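Side-chain contacts in DotI (Legionella pneumophila, PDB 3WZ4), which is probably an inner-membrane component of the Legionella type IVB secretion apparatus, represented here by its periplasmic domain: residues 9-14 with 90-95; 15-20 with 129-134; 82-87 with 114-119. All coordinates share one frame; numbering follows the deposited sequence. Where two conformers were deposited one is given.

Contact 1 of 3, residues 9-14 with 90-95; sequences AVLQWA and WRVQMP
Val10 sets its two methyl groups on the indole of Trp90. CG2 stands over the six-membered ring in a CH-pi contact, 3.9 Å from the ring centroid and only 9° off the normal, while CG1 lies 4.0 Å from Trp90 CG, on the pyrrole side. With CG1 anti to the backbone N (chi1 171°), the fork of the valine spans both rings, a good use of a short, branched side chain. The hydrogen bond from the indole NE1 to Asp7 OD1 at the rim helps to set the turn of the ring. One residue on, Leu11 is set at the flank of the helix, and its longer chain brings CD2 to 4.0 Å from Val92 CG1; its other neighbours are Pro76 and Ile78 of strand 67-84. Trp13 turns to another quarter of the core, against Ile117, Ile129 and Ile131. Ala14, one helical turn after Val10, meets the strand again: its CB sits 3.7 Å from Val92 CG1. Here a methyl is enough, since the backbones come close, the two CA atoms of Ala14 and Val92 being 7.1 Å apart. Val92 thus fits between Leu11 and Ala14, and the interface is wholly apolar. Segment 9-14 crosses segment 90-95 at -48°, and helix 7-21 lies on one face of the antiparallel sheet, an arrangement consistent with the NTF2-like alpha-plus-beta fold.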
loop_
_atom_site.group_PDB
_atom_site.type_symbol
_atom_site.label_atom_id
_atom_site.label_comp_id
_atom_site.label_asym_id
_atom_site.label_seq_id
_atom_site.Cartn_x
_atom_site.Cartn_y
_atom_site.Cartn_z
ATOM N N ALA A 9 -2.445 -12.790 10.228
ATOM C CA ALA A 9 -3.359 -11.653 10.208
ATOM C C ALA A 9 -2.691 -10.420 9.611
ATOM O O ALA A 9 -3.273 -9.733 8.772
ATOM C CB ALA A 9 -3.860 -11.353 11.608
ATOM N N VAL A 10 -1.470 -10.142 10.057
ATOM C CA VAL A 10 -0.709 -9.004 9.553
ATOM C C VAL A 10 -0.474 -9.128 8.047
ATOM O O VAL A 10 -0.522 -8.138 7.321
ATOM C CB VAL A 10 0.645 -8.868 10.274
ATOM C CG1 VAL A 10 1.512 -7.826 9.588
ATOM C CG2 VAL A 10 0.437 -8.526 11.746
ATOM N N LEU A 11 -0.225 -10.347 7.584
ATOM C CA LEU A 11 -0.016 -10.589 6.160
ATOM C C LEU A 11 -1.269 -10.286 5.334
ATOM O O LEU A 11 -1.216 -9.513 4.381
ATOM C CB LEU A 11 0.460 -12.022 5.920
ATOM C CG LEU A 11 1.913 -12.299 6.312
ATOM C CD1 LEU A 11 2.145 -13.778 6.572
ATOM C CD2 LEU A 11 2.862 -11.785 5.245
ATOM N N GLN A 12 -2.392 -10.895 5.703
ATOM C CA GLN A 12 -3.648 -10.641 5.006
ATOM C C GLN A 12 -3.920 -9.144 4.940
ATOM O O GLN A 12 -4.346 -8.619 3.911
ATOM C CB GLN A 12 -4.818 -11.351 5.693
ATOM C CG GLN A 12 -4.740 -12.869 5.651
ATOM C CD GLN A 12 -6.096 -13.522 5.853
ATOM O OE1 GLN A 12 -7.124 -12.990 5.428
ATOM N NE2 GLN A 12 -6.106 -14.679 6.505
ATOM N N TRP A 13 -3.653 -8.461 6.047
ATOM C CA TRP A 13 -3.844 -7.021 6.132
ATOM C C TRP A 13 -2.922 -6.268 5.169
ATOM O O TRP A 13 -3.357 -5.347 4.473
ATOM C CB TRP A 13 -3.612 -6.555 7.567
ATOM C CG TRP A 13 -3.928 -5.115 7.810
ATOM C CD1 TRP A 13 -5.144 -4.586 8.136
ATOM C CD2 TRP A 13 -3.012 -4.015 7.766
ATOM N NE1 TRP A 13 -5.042 -3.224 8.290
ATOM C CE2 TRP A 13 -3.743 -2.850 8.071
ATOM C CE3 TRP A 13 -1.645 -3.903 7.495
ATOM C CZ2 TRP A 13 -3.154 -1.589 8.113
ATOM C CZ3 TRP A 13 -1.061 -2.649 7.536
ATOM C CH2 TRP A 13 -1.816 -1.509 7.844
ATOM N N ALA A 14 -1.651 -6.659 5.137
ATOM C CA ALA A 14 -0.677 -6.037 4.244
ATOM C C ALA A 14 -1.079 -6.237 2.784
ATOM O O ALA A 14 -0.877 -5.359 1.946
ATOM C CB ALA A 14 0.717 -6.604 4.497
ATOM N N TRP A 90 6.934 -5.675 11.433
ATOM C CA TRP A 90 7.001 -6.703 10.405
ATOM C C TRP A 90 7.403 -6.075 9.085
ATOM O O TRP A 90 6.806 -5.087 8.656
ATOM C CB TRP A 90 5.631 -7.353 10.192
ATOM C CG TRP A 90 5.089 -8.117 11.354
ATOM C CD1 TRP A 90 5.175 -9.466 11.562
ATOM C CD2 TRP A 90 4.347 -7.589 12.456
ATOM N NE1 TRP A 90 4.540 -9.804 12.731
ATOM C CE2 TRP A 90 4.024 -8.670 13.300
ATOM C CE3 TRP A 90 3.927 -6.304 12.814
ATOM C CZ2 TRP A 90 3.304 -8.506 14.481
ATOM C CZ3 TRP A 90 3.213 -6.143 13.987
ATOM C CH2 TRP A 90 2.909 -7.238 14.806
ATOM N N ARG A 91 8.410 -6.641 8.432
ATOM C CA ARG A 91 8.740 -6.221 7.077
ATOM C C ARG A 91 8.107 -7.204 6.099
ATOM O O ARG A 91 8.529 -8.356 5.997
ATOM C CB ARG A 91 10.255 -6.129 6.880
ATOM C CG ARG A 91 10.666 -5.067 5.868
ATOM C CD ARG A 91 12.176 -4.866 5.822
ATOM N NE ARG A 91 12.714 -4.346 7.079
ATOM C CZ ARG A 91 12.797 -3.053 7.382
ATOM N NH1 ARG A 91 12.368 -2.137 6.525
ATOM N NH2 ARG A 91 13.306 -2.676 8.547
ATOM N N VAL A 92 7.078 -6.740 5.395
ATOM C CA VAL A 92 6.295 -7.594 4.508
ATOM C C VAL A 92 6.473 -7.252 3.032
ATOM O O VAL A 92 6.443 -6.086 2.645
ATOM C CB VAL A 92 4.795 -7.513 4.851
ATOM C CG1 VAL A 92 3.964 -8.216 3.789
ATOM C CG2 VAL A 92 4.534 -8.103 6.233
ATOM N N GLN A 93 6.639 -8.283 2.210
ATOM C CA GLN A 93 6.858 -8.098 0.785
ATOM C C GLN A 93 5.861 -8.910 -0.034
ATOM O O GLN A 93 5.551 -10.053 0.303
ATOM C CB GLN A 93 8.285 -8.497 0.419
ATOM C CG GLN A 93 8.648 -8.228 -1.027
ATOM C CD GLN A 93 10.117 -8.459 -1.305
ATOM O OE1 GLN A 93 10.948 -7.581 -1.070
ATOM N NE2 GLN A 93 10.449 -9.650 -1.794
HETATM N N MSE A 94 5.357 -8.309 -1.108
HETATM C CA MSE A 94 4.402 -8.981 -1.981
HETATM C C MSE A 94 4.501 -8.445 -3.402
HETATM O O MSE A 94 4.504 -7.235 -3.614
HETATM C CB MSE A 94 2.972 -8.808 -1.460
HETATM C CG MSE A 94 1.961 -9.751 -2.108
HETATM SE SE MSE A 94 0.132 -9.508 -1.463
HETATM C CE MSE A 94 -0.239 -7.787 -2.304
ATOM N N PRO A 95 4.594 -9.353 -4.384
ATOM C CA PRO A 95 4.595 -8.970 -5.798
ATOM C C PRO A 95 3.168 -8.793 -6.311
ATOM O O PRO A 95 2.270 -9.523 -5.896
ATOM C CB PRO A 95 5.249 -10.175 -6.473
ATOM C CG PRO A 95 4.828 -11.330 -5.624
ATOM C CD PRO A 95 4.752 -10.807 -4.205
#

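Contact 2 of 3, residues 15-20 with 129-134; sequences NQAAIA and IGISQF
Three partners grip Ser132 OG: Glu43 OE2 and Thr41 OG1 by hydrogen bonds and Thr118 OG1 by a weak one. These bonds anchor the corner at which the chain passes from Ile131 to Phe134, the two residues that meet helix residues Ala17 and Ala18. Ser132 and Gln133 both face Leu116 in a classic beta bulge, and the extra residue helps both Ile131 and Phe134 to point at the helix. A small hydroxyl suits Ser132, because it can serve several partners close to the backbone.

Ile131 reaches furthest towards the helix. Its CG1 branch lies beside the backbone N (chi1 -64°) and runs on extended, carrying CD1 to 3.6 Å from Ala17 CB, a methyl-to-methyl meeting. Phe134 approaches differently: CG is anti to the backbone N (chi1 -165°), which carries the ring towards the helix; turned as it is about chi2, it presents an edge, and CE2 comes to 4.3 Å from Ala18 CA, near the ring plane. The same CE2 is 4.4 Å from Ala17 O, at an oblique angle. The ring also packs edge-to-face with Phe48, while the backbone N of Phe134 is hydrogen-bonded to Gln47 OE1.

Alanine suits both helix positions because a single methyl lets larger groups lie close to the backbone: at Ala17 the isoleucine tip, at Ala18 the aromatic edge. The methyl of Ala18 itself touches Met94 and Met115, both selenomethionine here. Across the two segments the chemistry is therefore entirely van der Waals, between buried groups, and shape rather than polarity matches helix to strand, with the polar bonds kept at the corner behind.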
loop_
_atom_site.group_PDB
_atom_site.type_symbol
_atom_site.label_atom_id
_atom_site.label_comp_id
_atom_site.label_asym_id
_atom_site.label_seq_id
_atom_site.Cartn_x
_atom_site.Cartn_y
_atom_site.Cartn_z
ATOM N N ASN A 15 -1.649 -7.402 2.495
ATOM C CA ASN A 15 -2.169 -7.706 1.171
ATOM C C ASN A 15 -3.255 -6.714 0.773
ATOM O O ASN A 15 -3.257 -6.198 -0.342
ATOM C CB ASN A 15 -2.724 -9.133 1.141
ATOM C CG ASN A 15 -3.132 -9.580 -0.252
ATOM O OD1 ASN A 15 -3.343 -8.762 -1.146
ATOM N ND2 ASN A 15 -3.250 -10.891 -0.439
ATOM N N GLN A 16 -4.175 -6.447 1.697
ATOM C CA GLN A 16 -5.264 -5.508 1.451
ATOM C C GLN A 16 -4.736 -4.100 1.199
ATOM O O GLN A 16 -5.151 -3.433 0.250
ATOM C CB GLN A 16 -6.227 -5.476 2.639
ATOM C CG GLN A 16 -6.768 -6.833 3.053
ATOM C CD GLN A 16 -7.591 -6.761 4.330
ATOM O OE1 GLN A 16 -7.417 -7.572 5.241
ATOM N NE2 GLN A 16 -8.491 -5.786 4.400
ATOM N N ALA A 17 -3.825 -3.654 2.058
ATOM C CA ALA A 17 -3.278 -2.305 1.967
ATOM C C ALA A 17 -2.542 -2.083 0.647
ATOM O O ALA A 17 -2.671 -1.026 0.023
ATOM C CB ALA A 17 -2.357 -2.018 3.155
ATOM N N ALA A 18 -1.774 -3.084 0.229
ATOM C CA ALA A 18 -1.015 -3.005 -1.012
ATOM C C ALA A 18 -1.948 -2.873 -2.211
ATOM O O ALA A 18 -1.752 -2.017 -3.070
ATOM C CB ALA A 18 -0.109 -4.227 -1.164
ATOM N N ILE A 19 -2.975 -3.717 -2.253
ATOM C CA ILE A 19 -3.941 -3.689 -3.345
ATOM C C ILE A 19 -4.726 -2.378 -3.361
ATOM O O ILE A 19 -4.940 -1.784 -4.419
ATOM C CB ILE A 19 -4.920 -4.873 -3.262
ATOM C CG1 ILE A 19 -4.157 -6.200 -3.307
ATOM C CG2 ILE A 19 -5.944 -4.804 -4.389
ATOM C CD1 ILE A 19 -3.355 -6.400 -4.577
ATOM N N ALA A 20 -5.151 -1.929 -2.185
ATOM C CA ALA A 20 -5.913 -0.692 -2.071
ATOM C C ALA A 20 -5.151 0.491 -2.662
ATOM O O ALA A 20 -5.738 1.366 -3.297
ATOM C CB ALA A 20 -6.268 -0.423 -0.614
ATOM N N ILE A 129 -2.277 -1.734 14.099
ATOM C CA ILE A 129 -1.064 -1.704 13.294
ATOM C C ILE A 129 -1.214 -0.696 12.163
ATOM O O ILE A 129 -2.330 -0.370 11.758
ATOM C CB ILE A 129 -0.739 -3.087 12.688
ATOM C CG1 ILE A 129 -1.951 -3.630 11.924
ATOM C CG2 ILE A 129 -0.293 -4.065 13.769
ATOM C CD1 ILE A 129 -1.670 -4.903 11.163
ATOM N N GLY A 130 -0.082 -0.209 11.663
ATOM C CA GLY A 130 -0.064 0.721 10.551
ATOM C C GLY A 130 1.223 0.631 9.755
ATOM O O GLY A 130 2.244 0.158 10.255
ATOM N N ILE A 131 1.175 1.088 8.508
ATOM C CA ILE A 131 2.346 1.081 7.640
ATOM C C ILE A 131 3.219 2.305 7.890
ATOM O O ILE A 131 2.739 3.439 7.828
ATOM C CB ILE A 131 1.934 1.044 6.161
ATOM C CG1 ILE A 131 1.194 -0.262 5.852
ATOM C CG2 ILE A 131 3.151 1.210 5.259
ATOM C CD1 ILE A 131 0.501 -0.268 4.505
ATOM N N SER A 132 4.497 2.072 8.182
ATOM C CA SER A 132 5.454 3.156 8.401
ATOM C C SER A 132 6.266 3.456 7.143
ATOM O O SER A 132 6.751 4.570 6.956
ATOM C CB SER A 132 6.395 2.825 9.563
ATOM O OG SER A 132 5.732 2.980 10.807
ATOM N N GLN A 133 6.416 2.457 6.282
ATOM C CA GLN A 133 7.118 2.653 5.023
ATOM C C GLN A 133 6.480 1.828 3.920
ATOM O O GLN A 133 6.174 0.651 4.106
ATOM C CB GLN A 133 8.603 2.305 5.150
ATOM C CG GLN A 133 9.408 2.657 3.907
ATOM C CD GLN A 133 10.881 2.330 4.041
ATOM O OE1 GLN A 133 11.251 1.220 4.421
ATOM N NE2 GLN A 133 11.733 3.300 3.726
ATOM N N PHE A 134 6.284 2.464 2.772
ATOM C CA PHE A 134 5.657 1.835 1.625
ATOM C C PHE A 134 6.587 1.998 0.426
ATOM O O PHE A 134 6.759 3.101 -0.090
ATOM C CB PHE A 134 4.311 2.504 1.348
ATOM C CG PHE A 134 3.414 1.720 0.432
ATOM C CD1 PHE A 134 3.538 1.829 -0.944
ATOM C CD2 PHE A 134 2.433 0.886 0.948
ATOM C CE1 PHE A 134 2.706 1.118 -1.788
ATOM C CE2 PHE A 134 1.599 0.171 0.107
ATOM C CZ PHE A 134 1.734 0.287 -1.260
#

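Contact 3 of 3, residues 82-87 with 114-119; sequences GVLNGR and TMLITR
A two-residue beta hairpin, closed by a type I' turn from Leu84 to Arg87, joins strands 67-84 and 87-101, and the residues that flank the turn, Leu84 and Arg87, both reach strand 106-119. The turn is pinned by a reciprocal backbone pair, Leu84 N to Arg87 O at 2.9 Å and Arg87 N to Leu84 O at 3.0 Å. Asn85 and Gly86 both take positive phi, as this turn requires; asparagine tolerates such angles better than most residues, and glycine adopts them readily.

Leu84 extends across the intervening strand to Leu116. Their CD2 methyls meet at 4.0 Å, the two side chains crossing at about a right angle. In both leucines CG is anti to the backbone N, which lets the branched ends reach well beyond the backbone. Ser89, on the strand between, touches Leu84 as well.

Arg87 lies next to the end of strand 106-119. Its aliphatic part runs past the backbone of Arg119, with CD 3.4 Å from Arg119 O, and a bend at chi3 (-56°) turns the guanidinium towards Thr118. There NH2 is 3.7 Å from Thr118 OG1, a packing distance; NH2 has instead a long, weak ion pair with Glu43. Thr118 suits this buried strand position by being beta-branched yet able to offer a hydroxyl. Arg119 leads its own side chain away, and its NH1 hydrogen-bonds to His3 O.

Leu116 and Thr118 alternate with Met115 and Ile117, which face helix 7-21, so this contact lies on the other face of the sheet. The hairpin and the strand after it form part of an antiparallel meander, in which consecutive strands lie side by side.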
loop_
_atom_site.group_PDB
_atom_site.type_symbol
_atom_site.label_atom_id
_atom_site.label_comp_id
_atom_site.label_asym_id
_atom_site.label_seq_id
_atom_site.Cartn_x
_atom_site.Cartn_y
_atom_site.Cartn_z
ATOM N N GLY A 82 10.281 -8.197 14.428
ATOM C CA GLY A 82 10.935 -7.897 15.687
ATOM C C GLY A 82 10.691 -6.478 16.160
ATOM O O GLY A 82 9.948 -5.717 15.539
ATOM N N VAL A 83 11.330 -6.120 17.268
ATOM C CA VAL A 83 11.133 -4.813 17.869
ATOM C C VAL A 83 11.990 -3.739 17.210
ATOM O O VAL A 83 13.208 -3.881 17.095
ATOM C CB VAL A 83 11.431 -4.835 19.382
ATOM C CG1 VAL A 83 11.307 -3.434 19.963
ATOM C CG2 VAL A 83 10.500 -5.805 20.096
ATOM N N LEU A 84 11.337 -2.668 16.772
ATOM C CA LEU A 84 12.035 -1.488 16.278
ATOM C C LEU A 84 11.555 -0.260 17.040
ATOM O O LEU A 84 10.358 0.034 17.072
ATOM C CB LEU A 84 11.804 -1.303 14.777
ATOM C CG LEU A 84 12.324 0.002 14.172
ATOM C CD1 LEU A 84 13.825 0.124 14.369
ATOM C CD2 LEU A 84 11.968 0.093 12.697
ATOM N N ASN A 85 12.495 0.445 17.662
ATOM C CA ASN A 85 12.184 1.644 18.433
ATOM C C ASN A 85 11.019 1.448 19.399
ATOM O O ASN A 85 10.115 2.283 19.479
ATOM C CB ASN A 85 11.917 2.832 17.507
ATOM C CG ASN A 85 13.154 3.261 16.739
ATOM O OD1 ASN A 85 14.263 3.241 17.269
ATOM N ND2 ASN A 85 12.967 3.647 15.481
ATOM N N GLY A 86 11.044 0.332 20.122
ATOM C CA GLY A 86 10.068 0.065 21.161
ATOM C C GLY A 86 8.745 -0.489 20.668
ATOM O O GLY A 86 7.824 -0.688 21.457
ATOM N N ARG A 87 8.645 -0.746 19.368
ATOM C CA ARG A 87 7.401 -1.254 18.800
ATOM C C ARG A 87 7.632 -2.477 17.913
ATOM O O ARG A 87 8.481 -2.459 17.020
ATOM C CB ARG A 87 6.682 -0.149 18.020
ATOM C CG ARG A 87 6.474 1.120 18.831
ATOM C CD ARG A 87 5.558 2.107 18.127
ATOM N NE ARG A 87 6.032 2.449 16.789
ATOM C CZ ARG A 87 5.676 3.549 16.134
ATOM N NH1 ARG A 87 4.849 4.421 16.699
ATOM N NH2 ARG A 87 6.150 3.783 14.916
ATOM N N THR A 114 7.073 -3.464 -0.820
ATOM C CA THR A 114 7.706 -3.783 0.449
ATOM C C THR A 114 7.229 -2.803 1.510
ATOM O O THR A 114 7.337 -1.587 1.344
ATOM C CB THR A 114 9.240 -3.757 0.344
ATOM O OG1 THR A 114 9.649 -4.483 -0.822
ATOM C CG2 THR A 114 9.870 -4.391 1.574
HETATM N N MSE A 115 6.689 -3.341 2.597
HETATM C CA MSE A 115 6.098 -2.521 3.643
HETATM C C MSE A 115 6.743 -2.781 4.999
HETATM O O MSE A 115 7.021 -3.926 5.361
HETATM C CB MSE A 115 4.592 -2.790 3.740
HETATM C CG MSE A 115 3.789 -2.384 2.512
HETATM SE SE MSE A 115 2.003 -3.193 2.477
HETATM C CE MSE A 115 2.490 -4.974 1.840
ATOM N N LEU A 116 6.988 -1.711 5.741
ATOM C CA LEU A 116 7.333 -1.838 7.147
ATOM C C LEU A 116 6.068 -1.589 7.956
ATOM O O LEU A 116 5.479 -0.513 7.886
ATOM C CB LEU A 116 8.438 -0.855 7.543
ATOM C CG LEU A 116 8.821 -0.849 9.026
ATOM C CD1 LEU A 116 9.365 -2.204 9.451
ATOM C CD2 LEU A 116 9.827 0.254 9.330
ATOM N N ILE A 117 5.638 -2.597 8.702
ATOM C CA ILE A 117 4.418 -2.491 9.488
ATOM C C ILE A 117 4.745 -2.502 10.976
ATOM O O ILE A 117 5.524 -3.335 11.441
ATOM C CB ILE A 117 3.443 -3.638 9.150
ATOM C CG1 ILE A 117 2.978 -3.517 7.697
ATOM C CG2 ILE A 117 2.257 -3.644 10.105
ATOM C CD1 ILE A 117 2.040 -4.617 7.264
ATOM N N THR A 118 4.161 -1.568 11.719
ATOM C CA THR A 118 4.438 -1.461 13.146
ATOM C C THR A 118 3.169 -1.401 13.989
ATOM O O THR A 118 2.147 -0.866 13.563
ATOM C CB THR A 118 5.297 -0.222 13.460
ATOM O OG1 THR A 118 4.549 0.964 13.170
ATOM C CG2 THR A 118 6.565 -0.230 12.622
ATOM N N ARG A 119 3.247 -1.961 15.191
ATOM C CA ARG A 119 2.155 -1.863 16.146
ATOM C C ARG A 119 2.005 -0.423 16.611
ATOM O O ARG A 119 2.989 0.237 16.937
ATOM C CB ARG A 119 2.421 -2.761 17.351
ATOM C CG ARG A 119 2.548 -4.230 17.013
ATOM C CD ARG A 119 1.454 -5.032 17.691
ATOM N NE ARG A 119 1.319 -4.677 19.100
ATOM C CZ ARG A 119 0.426 -5.216 19.922
ATOM N NH1 ARG A 119 -0.414 -6.144 19.477
ATOM N NH2 ARG A 119 0.372 -4.830 21.191
#

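The three contacts share one antiparallel sheet, in which strands 67-84, 87-101, 106-119 and 129-138 follow each other both in space and in sequence. Contacts 1 and 2 use successive parts of helix 7-21, their centres about 8 Å apart, and touch each other through side chains such as Met94 with Asn15. Contact 3 lies about 12 Å from contact 1 and 13 Å from contact 2, centre to centre. It meets contact 1 through probable backbone hydrogen bonds such as Trp90 N to Ile117 O (2.7 Å), and contact 2, in whose loop it is nested, through ones such as Ser132 N to Leu116 O. An N-terminal helix is thus bound to the later strands, tying the chain's ends into one compact periplasmic domain.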